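Long-range contacts in cytochrome C-type biogenesis protein ccmF (Thermus thermophilus, PDB 6ZMQ), which acts as a membrane-bound heme lyase in cytochrome c maturation, binds heme b and is probably also involved in moving heme across the membrane: residues 119-124 and 196-201; 361-366 and 427-432; 520-525 and 624-629; 544-549 and 568-573. One frame throughout, in Å; residues are numbered along the deposited sequence.

In the fold
Interactions 1 and 3 are buried, interaction 2 is partly buried, and interaction 4 lies at the surface. Interaction 1 is helix-on-helix packing, mostly apolar, in the transmembrane bundle. Interaction 2 joins a loop to a helix start that touches the heme and is held by hydrogen bonds and a cation-pi contact. Interaction 3 brings together the two ends of a long strand-rich insertion, where helix 501-525 meets the turn from strand 617-625 into helix 627-644. Interaction 4 lies within that insertion, about 22 Å from interaction 3 between centres, and packs Met547 on the same strand. Its contacts are long and partly charged. The four share no segment. Interactions 2 and 4 are the farthest apart, about 56 Å between centres.

Interaction 1. Residues 119-124 and 196-201; sequences LLQTLY and GFVGLS. With PTY (phosphatidylethanolamine), chain F.
Val198 and Tyr124 meet because CG1 of Val198 is anti to its carbonyl carbon (chi1 -56°), which leaves CG2 between the backbone N and the carbonyl carbon and directed at the tyrosine ring. The contact is a packed pair of transmembrane helices, 110-129 and 185-213. Their short segments run in roughly the same direction, 38° apart, with axes 9.3 Å from each other at closest approach. Val198 CG2 sits over the centre of one face of the Tyr124 ring in a CH-pi contact. It is 3.5 Å from the ring centroid and 8° off the normal. The two side chains cross at about a right angle. The other methyl, Val198 CG1, lies 3.7 Å from Gln121 CG. Gln121 bends at chi2, and its amide NE2 comes 3.3 Å from Ser201 CB. Leu120 CB adds a looser apolar contact with Val198 CG2. No polar bond joins the two segments. Val198 is the centre of the contact, touching Leu120, Gln121 and Tyr124. Helix 135-157 touches Gln121 through Phe152. Helix 288-307 packs against Phe197. Beyond the ring lies a bound phosphatidylethanolamine, whose acyl carbon C33 is 3.3 Å from Tyr124 OH.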
# COMPACT_ATOMS: atom_id res chain seq x y z
N LEU A 119 5.03 -16.91 -4.42
CA LEU A 119 6.39 -16.78 -4.94
C LEU A 119 7.18 -15.70 -4.22
O LEU A 119 8.35 -15.90 -3.87
CB LEU A 119 6.37 -16.49 -6.44
CG LEU A 119 7.77 -16.48 -7.05
CD1 LEU A 119 7.71 -17.28 -8.24
CD2 LEU A 119 8.29 -15.09 -7.45
N LEU A 120 6.57 -14.53 -4.00
CA LEU A 120 7.27 -13.47 -3.29
C LEU A 120 7.44 -13.81 -1.81
O LEU A 120 8.44 -13.39 -1.20
CB LEU A 120 6.53 -12.14 -3.49
CG LEU A 120 6.51 -11.62 -4.94
CD1 LEU A 120 5.98 -10.20 -5.02
CD2 LEU A 120 7.88 -11.73 -5.61
N GLN A 121 6.52 -14.63 -1.26
CA GLN A 121 6.73 -15.22 0.06
C GLN A 121 7.95 -16.13 0.09
O GLN A 121 8.78 -16.03 1.01
CB GLN A 121 5.49 -16.02 0.47
CG GLN A 121 4.70 -15.38 1.58
CD GLN A 121 5.38 -15.50 2.92
OE1 GLN A 121 6.22 -16.37 3.14
NE2 GLN A 121 4.99 -14.64 3.84
N THR A 122 8.09 -17.01 -0.91
CA THR A 122 9.23 -17.93 -0.95
C THR A 122 10.54 -17.19 -1.19
O THR A 122 11.58 -17.59 -0.65
CB THR A 122 9.03 -18.99 -2.03
OG1 THR A 122 8.73 -18.38 -3.28
CG2 THR A 122 7.95 -20.02 -1.66
N LEU A 123 10.51 -16.12 -2.00
CA LEU A 123 11.71 -15.31 -2.23
C LEU A 123 12.15 -14.61 -0.95
O LEU A 123 13.34 -14.59 -0.62
CB LEU A 123 11.48 -14.30 -3.35
CG LEU A 123 12.41 -13.07 -3.39
CD1 LEU A 123 13.77 -13.41 -3.99
CD2 LEU A 123 11.79 -11.88 -4.11
N TYR A 124 11.19 -14.03 -0.21
CA TYR A 124 11.54 -13.32 1.02
C TYR A 124 11.99 -14.29 2.11
O TYR A 124 12.89 -13.97 2.91
CB TYR A 124 10.34 -12.50 1.48
CG TYR A 124 10.36 -11.07 0.96
CD1 TYR A 124 10.43 -10.81 -0.41
CD2 TYR A 124 10.27 -9.98 1.83
CE1 TYR A 124 10.43 -9.51 -0.90
CE2 TYR A 124 10.28 -8.67 1.35
CZ TYR A 124 10.35 -8.45 -0.02
OH TYR A 124 10.36 -7.17 -0.52
N GLY A 196 4.89 -5.70 -0.02
CA GLY A 196 4.74 -5.09 1.29
C GLY A 196 4.34 -6.10 2.34
O GLY A 196 4.98 -6.16 3.40
N PHE A 197 3.42 -7.02 1.98
CA PHE A 197 2.98 -8.05 2.91
C PHE A 197 4.13 -8.97 3.27
O PHE A 197 4.37 -9.24 4.46
CB PHE A 197 1.82 -8.86 2.32
CG PHE A 197 1.51 -10.17 3.05
CD1 PHE A 197 0.71 -10.17 4.18
CD2 PHE A 197 2.01 -11.40 2.60
CE1 PHE A 197 0.44 -11.35 4.85
CE2 PHE A 197 1.73 -12.58 3.27
CZ PHE A 197 0.94 -12.56 4.39
N VAL A 198 4.92 -9.36 2.26
CA VAL A 198 5.93 -10.37 2.55
C VAL A 198 7.10 -9.72 3.28
O VAL A 198 7.76 -10.39 4.10
CB VAL A 198 6.32 -11.16 1.28
CG1 VAL A 198 5.07 -11.77 0.67
CG2 VAL A 198 6.96 -10.30 0.25
N GLY A 199 7.26 -8.39 3.14
CA GLY A 199 8.15 -7.66 4.03
C GLY A 199 7.70 -7.74 5.47
O GLY A 199 8.42 -8.27 6.31
N LEU A 200 6.42 -7.43 5.72
CA LEU A 200 5.88 -7.53 7.07
C LEU A 200 5.71 -8.98 7.53
O LEU A 200 5.33 -9.21 8.68
CB LEU A 200 4.56 -6.77 7.19
CG LEU A 200 4.62 -5.26 7.46
CD1 LEU A 200 3.29 -4.81 8.03
CD2 LEU A 200 5.76 -4.87 8.40
N SER A 201 5.95 -9.96 6.64
CA SER A 201 6.00 -11.35 7.08
C SER A 201 7.16 -11.59 8.02
O SER A 201 6.99 -12.18 9.10
CB SER A 201 6.09 -12.28 5.87
OG SER A 201 7.42 -12.41 5.42
C1 PTY F . 16.33 -7.02 3.15
C2 PTY F . 19.12 -5.35 9.92
C3 PTY F . 19.78 -6.22 8.84
O4 PTY F . 15.52 -7.54 2.13
C5 PTY F . 18.73 -6.82 3.91
C6 PTY F . 17.79 -7.31 2.81
O7 PTY F . 18.07 -6.61 1.62
C8 PTY F . 18.75 -7.30 0.60
O10 PTY F . 19.70 -7.96 0.85
C11 PTY F . 18.26 -7.18 -0.84
C12 PTY F . 18.96 -8.20 -1.73
C13 PTY F . 18.47 -8.14 -3.18
C14 PTY F . 18.78 -6.78 -3.80
C15 PTY F . 18.67 -6.84 -5.32
C16 PTY F . 18.35 -5.44 -5.84
C17 PTY F . 17.59 -5.50 -7.17
C18 PTY F . 16.11 -5.09 -7.07
C19 PTY F . 15.83 -3.99 -6.04
C20 PTY F . 14.80 -2.99 -6.57
C21 PTY F . 13.41 -3.62 -6.67
C22 PTY F . 12.42 -2.58 -7.20
C23 PTY F . 10.98 -2.86 -6.76
C24 PTY F . 10.17 -3.37 -7.95
C25 PTY F . 8.83 -2.63 -8.04
C26 PTY F . 8.13 -2.94 -9.37
C27 PTY F . 7.19 -1.79 -9.74
C28 PTY F . 7.06 -1.74 -11.26
C29 PTY F . 6.89 -0.30 -11.73
C30 PTY F . 14.37 -6.80 1.84
C31 PTY F . 13.54 -7.11 0.59
O30 PTY F . 14.01 -5.95 2.58
C32 PTY F . 14.36 -7.06 -0.71
C33 PTY F . 13.39 -7.18 -1.89
C34 PTY F . 13.72 -6.13 -2.95
C35 PTY F . 12.43 -5.74 -3.67
C36 PTY F . 11.90 -6.94 -4.46
C37 PTY F . 11.16 -6.47 -5.71
C38 PTY F . 10.64 -7.66 -6.53
C39 PTY F . 9.82 -7.21 -7.73
C40 PTY F . 10.08 -8.14 -8.92
C41 PTY F . 9.40 -7.61 -10.18
C42 PTY F . 10.37 -6.68 -10.91
C43 PTY F . 10.70 -7.28 -12.27
C44 PTY F . 11.11 -6.14 -13.20
P1 PTY F . 19.49 -7.17 6.41
O11 PTY F . 19.04 -6.17 7.65
O12 PTY F . 19.69 -8.56 6.97
O13 PTY F . 20.82 -6.70 5.86
O14 PTY F . 18.34 -7.18 5.21
N1 PTY F . 20.04 -5.17 11.02

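Interaction 2. Residues 361-366 and 427-432; sequences SREGAL and PWRRAR. With HEM (protoporphyrin IX containing Fe), chain B.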
# COMPACT_ATOMS: atom_id res chain seq x y z
N SER A 361 8.01 12.88 26.97
CA SER A 361 9.30 12.73 26.32
C SER A 361 9.11 12.49 24.83
O SER A 361 7.99 12.55 24.31
CB SER A 361 10.05 11.59 27.00
OG SER A 361 10.16 11.86 28.38
N ARG A 362 10.21 12.20 24.12
CA ARG A 362 10.10 11.79 22.72
C ARG A 362 9.47 10.40 22.62
O ARG A 362 8.73 10.11 21.68
CB ARG A 362 11.49 11.85 22.06
CG ARG A 362 11.51 11.45 20.58
CD ARG A 362 12.92 11.32 19.98
NE ARG A 362 13.65 12.58 19.87
CZ ARG A 362 14.96 12.65 19.67
NH1 ARG A 362 15.68 11.54 19.55
NH2 ARG A 362 15.55 13.83 19.58
N GLU A 363 9.72 9.54 23.62
CA GLU A 363 9.03 8.25 23.72
C GLU A 363 7.54 8.41 23.95
O GLU A 363 6.73 7.67 23.38
CB GLU A 363 9.62 7.42 24.86
CG GLU A 363 11.05 7.03 24.70
CD GLU A 363 11.94 7.73 25.71
OE1 GLU A 363 11.95 8.98 25.72
OE2 GLU A 363 12.65 7.04 26.48
N GLY A 364 7.15 9.37 24.80
CA GLY A 364 5.74 9.61 25.06
C GLY A 364 5.02 10.19 23.86
O GLY A 364 3.87 9.85 23.58
N ALA A 365 5.71 11.07 23.12
CA ALA A 365 5.14 11.64 21.90
C ALA A 365 5.02 10.58 20.81
O ALA A 365 3.99 10.53 20.12
CB ALA A 365 6.00 12.81 21.43
N LEU A 366 6.03 9.71 20.65
CA LEU A 366 5.95 8.66 19.63
C LEU A 366 4.91 7.61 19.99
O LEU A 366 4.22 7.09 19.11
CB LEU A 366 7.30 7.97 19.40
CG LEU A 366 8.60 8.54 18.80
CD1 LEU A 366 9.37 7.45 18.04
CD2 LEU A 366 8.45 9.77 17.96
N PRO A 427 13.69 15.67 24.19
CA PRO A 427 14.74 14.72 24.57
C PRO A 427 14.14 13.41 25.07
O PRO A 427 12.96 13.31 25.41
CB PRO A 427 15.48 15.46 25.69
CG PRO A 427 14.40 16.26 26.33
CD PRO A 427 13.57 16.76 25.18
N TRP A 428 15.00 12.39 25.09
CA TRP A 428 14.59 11.06 25.53
C TRP A 428 14.39 11.02 27.05
O TRP A 428 15.20 11.59 27.80
CB TRP A 428 15.64 10.03 25.15
CG TRP A 428 15.87 9.72 23.67
CD1 TRP A 428 17.01 9.95 22.96
CD2 TRP A 428 14.97 9.05 22.77
NE1 TRP A 428 16.87 9.50 21.66
CE2 TRP A 428 15.62 8.94 21.52
CE3 TRP A 428 13.67 8.56 22.88
CZ2 TRP A 428 15.02 8.36 20.40
CZ3 TRP A 428 13.08 7.97 21.77
CH2 TRP A 428 13.75 7.87 20.55
N ARG A 429 13.33 10.32 27.47
CA ARG A 429 12.87 10.04 28.86
C ARG A 429 13.03 11.21 29.84
O ARG A 429 13.76 11.15 30.82
CB ARG A 429 13.50 8.77 29.46
CG ARG A 429 12.47 8.12 30.42
CD ARG A 429 12.48 6.60 30.57
NE ARG A 429 11.64 6.25 31.72
CZ ARG A 429 11.58 5.05 32.29
NH1 ARG A 429 12.33 4.05 31.85
NH2 ARG A 429 10.77 4.85 33.33
N ARG A 430 12.31 12.29 29.54
CA ARG A 430 12.30 13.47 30.39
C ARG A 430 11.11 13.42 31.36
O ARG A 430 10.04 12.89 31.02
CB ARG A 430 12.22 14.72 29.52
CG ARG A 430 12.36 16.06 30.21
CD ARG A 430 12.23 17.21 29.23
NE ARG A 430 10.83 17.50 28.94
CZ ARG A 430 10.13 17.02 27.91
NH1 ARG A 430 10.69 16.25 26.99
NH2 ARG A 430 8.85 17.35 27.77
N ALA A 431 11.31 13.97 32.56
CA ALA A 431 10.24 14.05 33.56
C ALA A 431 9.11 14.98 33.11
O ALA A 431 7.95 14.57 33.02
CB ALA A 431 10.81 14.50 34.90
N ARG A 432 9.44 16.24 32.83
CA ARG A 432 8.41 17.20 32.44
C ARG A 432 9.00 18.27 31.54
O ARG A 432 10.20 18.55 31.59
CB ARG A 432 7.75 17.86 33.65
CG ARG A 432 6.25 18.08 33.48
CD ARG A 432 5.73 19.08 34.49
NE ARG A 432 6.49 20.32 34.40
CZ ARG A 432 6.17 21.45 35.01
NH1 ARG A 432 5.08 21.52 35.76
NH2 ARG A 432 6.93 22.52 34.85
CHA HEM B . 11.25 8.30 11.53
CHB HEM B . 8.56 10.80 14.77
CHC HEM B . 4.62 10.26 11.89
CHD HEM B . 7.48 8.21 8.52
C1A HEM B . 10.82 9.02 12.63
C2A HEM B . 11.66 9.32 13.74
C3A HEM B . 10.92 10.01 14.65
C4A HEM B . 9.61 10.15 14.14
CMA HEM B . 11.39 10.54 15.97
CAA HEM B . 13.13 8.95 13.89
CBA HEM B . 14.04 9.90 13.10
CGA HEM B . 13.96 11.31 13.62
O1A HEM B . 13.56 12.23 12.86
O2A HEM B . 14.29 11.56 14.80
C1B HEM B . 7.26 10.83 14.25
C2B HEM B . 6.13 11.30 14.97
C3B HEM B . 5.03 11.15 14.19
C4B HEM B . 5.49 10.55 12.94
CMB HEM B . 6.15 11.86 16.36
CAB HEM B . 3.64 11.50 14.51
CBB HEM B . 2.82 10.35 14.99
C1C HEM B . 5.08 9.74 10.71
C2C HEM B . 4.34 9.67 9.52
C3C HEM B . 5.17 9.10 8.59
C4C HEM B . 6.42 8.81 9.19
CMC HEM B . 2.93 10.12 9.27
CAC HEM B . 4.81 8.82 7.21
CBC HEM B . 5.22 9.76 6.14
C1D HEM B . 8.76 7.99 9.06
C2D HEM B . 9.84 7.26 8.39
C3D HEM B . 10.91 7.28 9.22
C4D HEM B . 10.46 8.04 10.41
CMD HEM B . 9.78 6.61 7.04
CAD HEM B . 12.27 6.65 8.99
CBD HEM B . 12.39 5.38 9.83
CGD HEM B . 13.64 4.57 9.59
O1D HEM B . 14.59 4.58 10.42
O2D HEM B . 13.74 3.87 8.57
NA HEM B . 9.57 9.53 12.92
NB HEM B . 6.82 10.38 13.05
NC HEM B . 6.33 9.25 10.49
ND HEM B . 9.19 8.43 10.23
FE HEM B . 8.04 9.52 11.60
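The first turn of helix 362-384, with Ser361 at its N-cap position, holds the loop 427-432 close to the heme site. Arg362 N donates to Pro427 O at 3.2 Å, from above the carbonyl plane. Arg429 N donates to Glu363 OE1 at 2.6 Å. This bond is nearly straight (167°) and uses the syn lone pair of the oxygen. Glu363 OE1 also lies in the plane of the Trp428 ring, at its edge, 3.3 Å from CE3. The 2.5 Å bond from Arg430 N to Ser361 OG is very short and doubtful. Arg362 CG is anti to the backbone N (chi1 -180°), which sets it near Trp428 CZ3. Arg362 CD then rests over the Trp428 face, 3.6 Å from the six-membered ring centroid. Its CZ is 4.4 Å from the five-membered ring centroid, a cation-pi contact with the guanidinium tilted 71° to the indole. Arg362 NH2 bonds to Pro424 O. Glu363 OE2 forms a salt bridge with Arg284. That residue ends helix 266-284, which carries the axial heme ligand His276. Leu366 CD2 lies 3.4 Å from heme CHB. Trp428 touches this helix at Thr283, and Leu366 at Phe279 and Val280.

Interaction 3. Residues 520-525 and 624-629; sequences IAFSQT and TPLVFW. With LMT (dodecyl-beta-D-maltoside), chain D.
Phe522 and Leu626 make the apolar part of this contact. Their side chains lie side by side and point the same way. Leu626 CD1 is 3.8 Å from Phe522 CB and equally near CG. The CG of Leu626 is anti to its carbonyl carbon (chi1 -69°), which sets the leucine alongside Phe522. Beyond this pair, the Phe522 ring meets Tyr458 edge-to-face. Ser523 CB lies 3.9 Å from Val627 CG2.

Backbone carbonyls meet carbon atoms in both directions. Pro625 CD rests 3.5 Å from Phe522 O, and Ser523 CB is also 3.5 Å from Pro625 O. These are van der Waals contacts, and the segments share no hydrogen bond.

The polar groups turn to other partners. Ser523 OG is hydrogen-bonded to Tyr254 OH and Ala519 O, and Thr624 OG1 to Tyr246 OH. Gln524 NE2 is hydrogen-bonded to Tyr254 OH and makes a weak bond of 3.4 Å to O5' of a bound dodecyl maltoside. Ile520 CG2 touches the detergent's alkyl carbon C3 at 3.8 Å.

Leu626 has positive phi and psi (60°/28°) at the turn between strand 617-625 and helix 627-644. The arrangement is that of a strand-rich domain inserted between two transmembrane helices: the end of helix 501-525 packs against the turn where the chain returns to the membrane.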
# COMPACT_ATOMS: atom_id res chain seq x y z
N ILE A 520 -4.53 17.80 1.16
CA ILE A 520 -5.78 17.08 1.36
C ILE A 520 -6.85 17.97 1.97
O ILE A 520 -7.99 17.97 1.49
CB ILE A 520 -5.53 15.80 2.20
CG1 ILE A 520 -4.46 14.96 1.49
CG2 ILE A 520 -6.83 15.02 2.49
CD1 ILE A 520 -4.30 13.55 1.97
N ALA A 521 -6.49 18.81 2.96
CA ALA A 521 -7.51 19.68 3.54
C ALA A 521 -7.94 20.78 2.57
O ALA A 521 -9.13 21.12 2.51
CB ALA A 521 -7.02 20.26 4.86
N PHE A 522 -7.00 21.29 1.76
CA PHE A 522 -7.33 22.32 0.78
C PHE A 522 -8.16 21.76 -0.38
O PHE A 522 -9.03 22.47 -0.92
CB PHE A 522 -6.05 23.00 0.28
CG PHE A 522 -5.70 24.25 1.04
CD1 PHE A 522 -4.89 24.20 2.17
CD2 PHE A 522 -6.17 25.48 0.63
CE1 PHE A 522 -4.56 25.34 2.87
CE2 PHE A 522 -5.85 26.63 1.32
CZ PHE A 522 -5.04 26.56 2.45
N SER A 523 -7.91 20.51 -0.80
CA SER A 523 -8.71 19.91 -1.87
C SER A 523 -10.06 19.41 -1.36
O SER A 523 -11.05 19.40 -2.12
CB SER A 523 -7.93 18.79 -2.55
OG SER A 523 -7.60 17.75 -1.64
N GLN A 524 -10.11 18.93 -0.12
CA GLN A 524 -11.37 18.48 0.48
C GLN A 524 -12.32 19.64 0.72
O GLN A 524 -13.54 19.51 0.52
CB GLN A 524 -11.09 17.73 1.78
CG GLN A 524 -10.77 16.25 1.62
CD GLN A 524 -11.87 15.48 0.91
OE1 GLN A 524 -13.06 15.68 1.17
NE2 GLN A 524 -11.48 14.60 -0.01
N THR A 525 -11.80 20.77 1.21
CA THR A 525 -12.65 21.93 1.46
C THR A 525 -13.13 22.56 0.15
O THR A 525 -14.33 22.80 -0.03
CB THR A 525 -11.91 22.97 2.31
OG1 THR A 525 -10.52 23.01 1.95
CG2 THR A 525 -12.04 22.65 3.79
N THR A 624 -10.33 21.55 -8.03
CA THR A 624 -9.66 21.23 -6.78
C THR A 624 -8.31 21.92 -6.70
O THR A 624 -7.60 22.01 -7.71
CB THR A 624 -9.43 19.71 -6.67
OG1 THR A 624 -8.69 19.27 -7.83
CG2 THR A 624 -10.71 18.92 -6.59
N PRO A 625 -7.89 22.37 -5.51
CA PRO A 625 -6.57 22.97 -5.36
C PRO A 625 -5.52 22.01 -4.81
O PRO A 625 -5.82 21.09 -4.04
CB PRO A 625 -6.82 24.10 -4.35
CG PRO A 625 -8.34 24.12 -4.12
CD PRO A 625 -8.73 22.70 -4.35
N LEU A 626 -4.27 22.26 -5.24
CA LEU A 626 -3.04 21.69 -4.68
C LEU A 626 -2.98 20.16 -4.74
O LEU A 626 -2.30 19.51 -3.95
CB LEU A 626 -2.83 22.16 -3.23
CG LEU A 626 -2.48 23.64 -3.07
CD1 LEU A 626 -3.20 24.26 -1.87
CD2 LEU A 626 -0.97 23.84 -2.96
N VAL A 627 -3.66 19.55 -5.72
CA VAL A 627 -3.62 18.09 -5.84
C VAL A 627 -2.34 17.66 -6.57
O VAL A 627 -1.89 16.52 -6.41
CB VAL A 627 -4.90 17.60 -6.54
CG1 VAL A 627 -5.12 16.09 -6.36
CG2 VAL A 627 -6.07 18.32 -5.96
N PHE A 628 -1.74 18.56 -7.34
CA PHE A 628 -0.44 18.28 -7.94
C PHE A 628 0.67 18.32 -6.90
O PHE A 628 1.64 17.55 -6.96
CB PHE A 628 -0.20 19.27 -9.08
CG PHE A 628 1.24 19.51 -9.41
CD1 PHE A 628 1.96 18.54 -10.11
CD2 PHE A 628 1.86 20.72 -9.07
CE1 PHE A 628 3.28 18.73 -10.44
CE2 PHE A 628 3.18 20.97 -9.40
CZ PHE A 628 3.91 19.97 -10.08
N TRP A 629 0.53 19.19 -5.90
CA TRP A 629 1.52 19.27 -4.83
C TRP A 629 1.42 18.10 -3.87
O TRP A 629 2.41 17.74 -3.24
CB TRP A 629 1.35 20.60 -4.09
CG TRP A 629 1.71 21.77 -4.95
CD1 TRP A 629 0.88 22.48 -5.76
CD2 TRP A 629 3.01 22.35 -5.10
NE1 TRP A 629 1.58 23.48 -6.40
CE2 TRP A 629 2.89 23.41 -6.01
CE3 TRP A 629 4.26 22.08 -4.54
CZ2 TRP A 629 3.98 24.20 -6.37
CZ3 TRP A 629 5.34 22.85 -4.91
CH2 TRP A 629 5.19 23.90 -5.81
C1B LMT D . -17.09 12.63 -3.37
C2B LMT D . -18.37 13.16 -2.65
C3B LMT D . -19.47 13.72 -3.62
C4B LMT D . -19.05 13.79 -5.11
C5B LMT D . -18.44 12.43 -5.45
C6B LMT D . -18.16 12.33 -6.94
O1B LMT D . -16.43 11.69 -2.55
O2B LMT D . -18.87 12.13 -1.90
O3B LMT D . -19.97 14.90 -3.16
O4' LMT D . -20.15 14.02 -5.92
O5B LMT D . -17.27 12.10 -4.68
O6B LMT D . -19.33 12.45 -7.64
C1' LMT D . -13.13 11.56 0.16
C2' LMT D . -14.50 12.05 0.72
C3' LMT D . -15.66 11.68 -0.25
C4' LMT D . -15.37 12.12 -1.71
C5' LMT D . -14.07 11.35 -2.04
C6' LMT D . -13.64 11.35 -3.48
O1' LMT D . -12.10 12.23 0.78
O2' LMT D . -14.75 11.43 1.92
O3' LMT D . -16.84 12.20 0.18
O5' LMT D . -13.01 11.86 -1.24
O6' LMT D . -13.22 12.63 -3.74
C1 LMT D . -11.45 11.57 1.85
C2 LMT D . -10.01 12.00 1.80
C3 LMT D . -9.30 12.22 3.10
C4 LMT D . -8.73 10.92 3.59
C5 LMT D . -7.98 11.15 4.88
C6 LMT D . -6.76 10.30 5.05
C7 LMT D . -5.87 10.39 3.84
C8 LMT D . -4.44 10.41 4.28
C9 LMT D . -3.59 9.43 3.53
C10 LMT D . -2.20 9.50 4.10
C11 LMT D . -1.29 8.62 3.31
C12 LMT D . 0.08 9.19 3.24

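Interaction 4. Residues 544-549 and 568-573; sequences GVRMTF and KTDRFG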
# COMPACT_ATOMS: atom_id res chain seq x y z
N GLY A 544 -12.71 29.63 -13.71
CA GLY A 544 -11.59 30.44 -14.14
C GLY A 544 -11.25 30.36 -15.62
O GLY A 544 -10.47 31.20 -16.09
N VAL A 545 -11.80 29.41 -16.37
CA VAL A 545 -11.56 29.32 -17.80
C VAL A 545 -12.86 28.98 -18.51
O VAL A 545 -13.63 28.13 -18.04
CB VAL A 545 -10.46 28.29 -18.15
CG1 VAL A 545 -9.08 28.84 -17.81
CG2 VAL A 545 -10.72 26.98 -17.43
N ARG A 546 -13.10 29.64 -19.64
CA ARG A 546 -14.34 29.38 -20.39
C ARG A 546 -14.02 28.45 -21.55
O ARG A 546 -13.16 28.78 -22.33
CB ARG A 546 -15.01 30.68 -20.83
CG ARG A 546 -14.52 31.24 -22.16
CD ARG A 546 -15.56 31.97 -23.00
NE ARG A 546 -14.87 32.72 -24.05
CZ ARG A 546 -14.30 32.17 -25.11
NH1 ARG A 546 -14.36 30.87 -25.30
NH2 ARG A 546 -13.67 32.93 -25.98
N MET A 547 -14.67 27.30 -21.56
CA MET A 547 -14.57 26.28 -22.59
C MET A 547 -15.77 26.38 -23.52
O MET A 547 -16.71 27.13 -23.26
CB MET A 547 -14.48 24.91 -21.93
CG MET A 547 -15.55 24.74 -20.90
SD MET A 547 -15.72 23.10 -20.20
CE MET A 547 -15.93 23.59 -18.50
N THR A 548 -15.74 25.63 -24.63
CA THR A 548 -16.88 25.52 -25.54
C THR A 548 -16.77 24.21 -26.31
O THR A 548 -15.69 23.65 -26.48
CB THR A 548 -16.98 26.71 -26.51
OG1 THR A 548 -18.09 26.51 -27.40
CG2 THR A 548 -15.71 26.87 -27.33
N PHE A 549 -17.92 23.72 -26.78
CA PHE A 549 -18.02 22.42 -27.45
C PHE A 549 -17.69 22.56 -28.93
O PHE A 549 -18.16 23.49 -29.60
CB PHE A 549 -19.43 21.85 -27.23
CG PHE A 549 -19.51 20.33 -27.32
CD1 PHE A 549 -19.37 19.68 -28.53
CD2 PHE A 549 -19.71 19.57 -26.19
CE1 PHE A 549 -19.43 18.31 -28.61
CE2 PHE A 549 -19.77 18.19 -26.26
CZ PHE A 549 -19.63 17.57 -27.48
N LYS A 568 -12.21 24.29 -26.27
CA LYS A 568 -11.42 25.46 -26.68
C LYS A 568 -11.29 26.45 -25.52
O LYS A 568 -12.26 26.72 -24.82
CB LYS A 568 -12.08 26.15 -27.92
CG LYS A 568 -11.69 27.62 -28.18
CD LYS A 568 -11.86 28.03 -29.64
CE LYS A 568 -13.17 28.71 -29.98
NZ LYS A 568 -13.64 29.65 -28.92
N THR A 569 -10.09 27.01 -25.34
CA THR A 569 -9.90 28.09 -24.38
C THR A 569 -9.00 29.17 -24.97
O THR A 569 -8.11 28.87 -25.77
CB THR A 569 -9.31 27.60 -23.05
OG1 THR A 569 -10.06 26.47 -22.57
CG2 THR A 569 -9.37 28.70 -21.99
N ASP A 570 -9.23 30.43 -24.56
CA ASP A 570 -8.42 31.64 -24.82
C ASP A 570 -6.99 31.53 -24.28
O ASP A 570 -6.63 30.61 -23.49
CB ASP A 570 -9.15 32.97 -24.55
CG ASP A 570 -9.02 34.01 -25.66
OD1 ASP A 570 -7.89 34.48 -25.92
OD2 ASP A 570 -10.05 34.35 -26.28
N ARG A 571 -6.23 32.53 -24.73
CA ARG A 571 -4.82 32.88 -24.47
C ARG A 571 -4.10 31.80 -23.68
O ARG A 571 -3.71 30.80 -24.27
CB ARG A 571 -4.78 34.17 -23.65
CG ARG A 571 -4.13 35.34 -24.36
CD ARG A 571 -2.65 35.14 -24.63
NE ARG A 571 -2.18 35.07 -26.01
CZ ARG A 571 -2.82 35.54 -27.08
NH1 ARG A 571 -2.26 35.42 -28.27
NH2 ARG A 571 -4.00 36.12 -26.97
N PHE A 572 -4.05 31.98 -22.37
CA PHE A 572 -3.25 31.05 -21.58
C PHE A 572 -4.11 30.09 -20.76
O PHE A 572 -3.57 29.24 -20.03
CB PHE A 572 -2.22 31.81 -20.72
CG PHE A 572 -1.07 30.95 -20.25
CD1 PHE A 572 -0.17 30.43 -21.17
CD2 PHE A 572 -0.89 30.66 -18.91
CE1 PHE A 572 0.88 29.62 -20.77
CE2 PHE A 572 0.17 29.87 -18.50
CZ PHE A 572 1.05 29.34 -19.43
N GLY A 573 -5.43 30.20 -20.86
CA GLY A 573 -6.28 29.07 -20.56
C GLY A 573 -5.95 27.97 -21.56
O GLY A 573 -5.68 28.27 -22.73
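Thr548 and Lys568 lie side by side, pointing the same way, with Thr548 CG2 3.7 Å from Lys568 CB. Next to them the Lys568 carbonyl O receives a CA-H...O contact from Met547 CA at 3.2 Å. Thr569 CG2 is anti to its backbone N (chi1 of OG1 -50°), which places it 4.0 Å from Val545 CB. Val545 CG1 reaches Gly573 CA at 3.9 Å. The charged pair is looser. Arg546 NH2 is 3.9 Å from Asp570 OD2, a long salt bridge. The oxygen lies well out of the guanidinium plane, and no N-H points at it. Arg546 NH1 and Lys568 NZ are like charges close together, 3.9 Å apart.

Further out, Asp570 OD1 accepts a bond of 2.8 Å from Arg571 N, which helps orient the carboxylate. Thr569 OG1 makes a weak bond to Glu574 O. Short strand 545-546 and its continuation thus meet the loop between strands 561-566 and 578-581, at the surface of the strand-rich region. Met547 packs on Leu619 and Leu621 of strand 617-625.

The two segments are joined without a conventional hydrogen bond. Methyl contacts carry much of the join. The net effect of the charges is probably small, since Arg546 lies near both Asp570 and Lys568.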